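Local coordinates for protein galactose mutarotase related enzyme (PDB 3DCD) that is of unknown function but probably binds carbohydrate and may act as a sugar isomerase of the aldose 1-epimerase type, at residues Y61-K66 with V104-F109. Residues are numbered along the deposited sequence; the frame is centred on the assembly and turned at random.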
loop_
_atom_site.group_PDB
_atom_site.type_symbol
_atom_site.label_atom_id
_atom_site.label_comp_id
_atom_site.label_asym_id
_atom_site.label_seq_id
_atom_site.Cartn_x
_atom_site.Cartn_y
_atom_site.Cartn_z
ATOM N N TYR A 61 17.539 -1.131 -13.495
ATOM C CA TYR A 61 17.579 0.261 -13.879
ATOM C C TYR A 61 19.031 0.677 -13.969
ATOM O O TYR A 61 19.925 -0.038 -13.498
ATOM C CB TYR A 61 16.829 1.137 -12.872
ATOM C CG TYR A 61 17.450 1.202 -11.479
ATOM C CD1 TYR A 61 18.384 2.194 -11.156
ATOM C CD2 TYR A 61 17.069 0.300 -10.475
ATOM C CE1 TYR A 61 18.949 2.268 -9.894
ATOM C CE2 TYR A 61 17.621 0.378 -9.196
ATOM C CZ TYR A 61 18.555 1.363 -8.918
ATOM O OH TYR A 61 19.115 1.445 -7.667
ATOM N N THR A 62 19.269 1.834 -14.577
ATOM C CA THR A 62 20.612 2.402 -14.590
ATOM C C THR A 62 20.590 3.718 -13.835
ATOM O O THR A 62 19.575 4.422 -13.799
ATOM C CB THR A 62 21.195 2.602 -16.020
ATOM O OG1 THR A 62 20.384 3.530 -16.763
ATOM C CG2 THR A 62 21.282 1.268 -16.761
ATOM N N TYR A 63 21.712 4.029 -13.203
ATOM C CA TYR A 63 21.870 5.321 -12.574
ATOM C C TYR A 63 23.298 5.731 -12.780
ATOM O O TYR A 63 24.212 4.960 -12.470
ATOM C CB TYR A 63 21.523 5.260 -11.087
ATOM C CG TYR A 63 21.719 6.581 -10.373
ATOM C CD1 TYR A 63 20.880 7.671 -10.634
ATOM C CD2 TYR A 63 22.747 6.739 -9.449
ATOM C CE1 TYR A 63 21.054 8.876 -9.982
ATOM C CE2 TYR A 63 22.935 7.941 -8.783
ATOM C CZ TYR A 63 22.086 9.006 -9.055
ATOM O OH TYR A 63 22.277 10.194 -8.395
ATOM N N LYS A 64 23.485 6.918 -13.360
ATOM C CA LYS A 64 24.820 7.411 -13.716
ATOM C C LYS A 64 25.595 6.411 -14.566
ATOM O O LYS A 64 26.802 6.306 -14.438
ATOM C CB LYS A 64 25.651 7.774 -12.465
ATOM C CG LYS A 64 25.044 8.842 -11.559
ATOM C CD LYS A 64 24.815 10.150 -12.282
ATOM C CE LYS A 64 24.311 11.219 -11.324
ATOM N NZ LYS A 64 23.657 12.326 -12.070
ATOM N N GLY A 65 24.892 5.656 -15.409
ATOM C CA GLY A 65 25.538 4.707 -16.318
ATOM C C GLY A 65 25.796 3.334 -15.739
ATOM O O GLY A 65 26.294 2.436 -16.429
ATOM N N LYS A 66 25.484 3.153 -14.462
ATOM C CA LYS A 66 25.742 1.870 -13.806
ATOM C C LYS A 66 24.428 1.125 -13.668
ATOM O O LYS A 66 23.396 1.739 -13.393
ATOM C CB LYS A 66 26.404 2.084 -12.436
ATOM C CG LYS A 66 26.760 0.785 -11.678
ATOM C CD LYS A 66 27.553 1.076 -10.415
ATOM C CE LYS A 66 27.500 -0.106 -9.449
ATOM N NZ LYS A 66 28.384 0.100 -8.243
ATOM N N VAL A 104 22.034 -2.415 -4.396
ATOM C CA VAL A 104 20.909 -2.413 -5.333
ATOM C C VAL A 104 20.286 -1.024 -5.452
ATOM O O VAL A 104 19.380 -0.808 -6.257
ATOM C CB VAL A 104 19.801 -3.455 -4.919
ATOM C CG1 VAL A 104 20.378 -4.859 -4.838
ATOM C CG2 VAL A 104 19.152 -3.080 -3.586
ATOM N N TYR A 105 20.777 -0.086 -4.641
ATOM C CA TYR A 105 20.158 1.232 -4.527
ATOM C C TYR A 105 21.191 2.208 -3.928
ATOM O O TYR A 105 21.418 2.219 -2.708
ATOM C CB TYR A 105 18.883 1.126 -3.675
ATOM C CG TYR A 105 18.067 2.407 -3.636
ATOM C CD1 TYR A 105 17.405 2.869 -4.776
ATOM C CD2 TYR A 105 17.971 3.156 -2.458
ATOM C CE1 TYR A 105 16.669 4.060 -4.750
ATOM C CE2 TYR A 105 17.244 4.349 -2.425
ATOM C CZ TYR A 105 16.596 4.791 -3.572
ATOM O OH TYR A 105 15.872 5.977 -3.554
ATOM N N PRO A 106 21.834 3.026 -4.788
ATOM C CA PRO A 106 23.077 3.727 -4.411
ATOM C C PRO A 106 22.785 5.034 -3.677
ATOM O O PRO A 106 23.270 6.101 -4.073
ATOM C CB PRO A 106 23.741 4.004 -5.766
ATOM C CG PRO A 106 22.599 4.149 -6.714
ATOM C CD PRO A 106 21.423 3.351 -6.168
ATOM N N PHE A 107 21.958 4.938 -2.640
ATOM C CA PHE A 107 21.566 6.094 -1.849
ATOM C C PHE A 107 21.623 5.800 -0.369
ATOM O O PHE A 107 21.388 4.661 0.074
ATOM C CB PHE A 107 20.162 6.562 -2.235
ATOM C CG PHE A 107 20.059 7.028 -3.653
ATOM C CD1 PHE A 107 20.529 8.287 -4.019
ATOM C CD2 PHE A 107 19.528 6.193 -4.633
ATOM C CE1 PHE A 107 20.445 8.716 -5.337
ATOM C CE2 PHE A 107 19.442 6.618 -5.955
ATOM C CZ PHE A 107 19.887 7.887 -6.303
ATOM N N LYS A 108 21.953 6.838 0.393
ATOM C CA LYS A 108 21.893 6.779 1.838
ATOM C C LYS A 108 20.600 7.457 2.273
ATOM O O LYS A 108 20.225 8.486 1.715
ATOM C CB LYS A 108 23.104 7.485 2.444
ATOM C CG LYS A 108 24.441 6.870 2.032
ATOM C CD LYS A 108 25.624 7.553 2.734
ATOM C CE LYS A 108 25.679 7.264 4.245
ATOM N NZ LYS A 108 25.702 5.811 4.616
ATOM N N PHE A 109 19.912 6.882 3.255
ATOM C CA PHE A 109 18.600 7.403 3.646
ATOM C C PHE A 109 18.254 7.015 5.072
ATOM O O PHE A 109 18.872 6.118 5.655
ATOM C CB PHE A 109 17.512 6.860 2.698
ATOM C CG PHE A 109 17.417 5.344 2.697
ATOM C CD1 PHE A 109 18.121 4.590 1.759
ATOM C CD2 PHE A 109 16.657 4.674 3.655
ATOM C CE1 PHE A 109 18.063 3.193 1.774
ATOM C CE2 PHE A 109 16.595 3.280 3.679
ATOM C CZ PHE A 109 17.296 2.542 2.733
#
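Two tyrosines of a β-hairpin, Tyr61 and Tyr63, reach across to the loop after helix 99-104 in a largely side-chain contact at the periphery of this aldose 1-epimerase-like fold. Tyr61 suits its place because its long ring carries a hydroxyl to the far backbone: Tyr61 OH donates to Val104 O at 2.7 Å, tilted 30° from the carbonyl plane. Pro106 CD lies 3.3 Å from Tyr61 OH, at the tyrosine ring's edge and near its plane. A phenylalanine here would keep the ring but would probably leave Val104 O without this donor. In Tyr63, CG anti to the backbone N (chi1 178°) stands beside the carbonyl carbon, from where the ring extends to the loop. Phe107, apolar with nothing to satisfy, meets it tip to tip, planes inclined at 55°. Phe107 CZ lies 3.7 Å from Tyr63 CZ, over one face of the Tyr63 ring near its rim; Lys64 CG lies over the opposite face, also rimward. Pro106 centres an inverse gamma turn, whose phi its closed ring favours, and sets CG 3.8 Å from Tyr63 CD2. On the hairpin's partner strand, 66-69, Tyr68 touches Tyr61, Tyr63 and Pro106; Tyr105 and Phe107 pack on Met136 of strand 136-147.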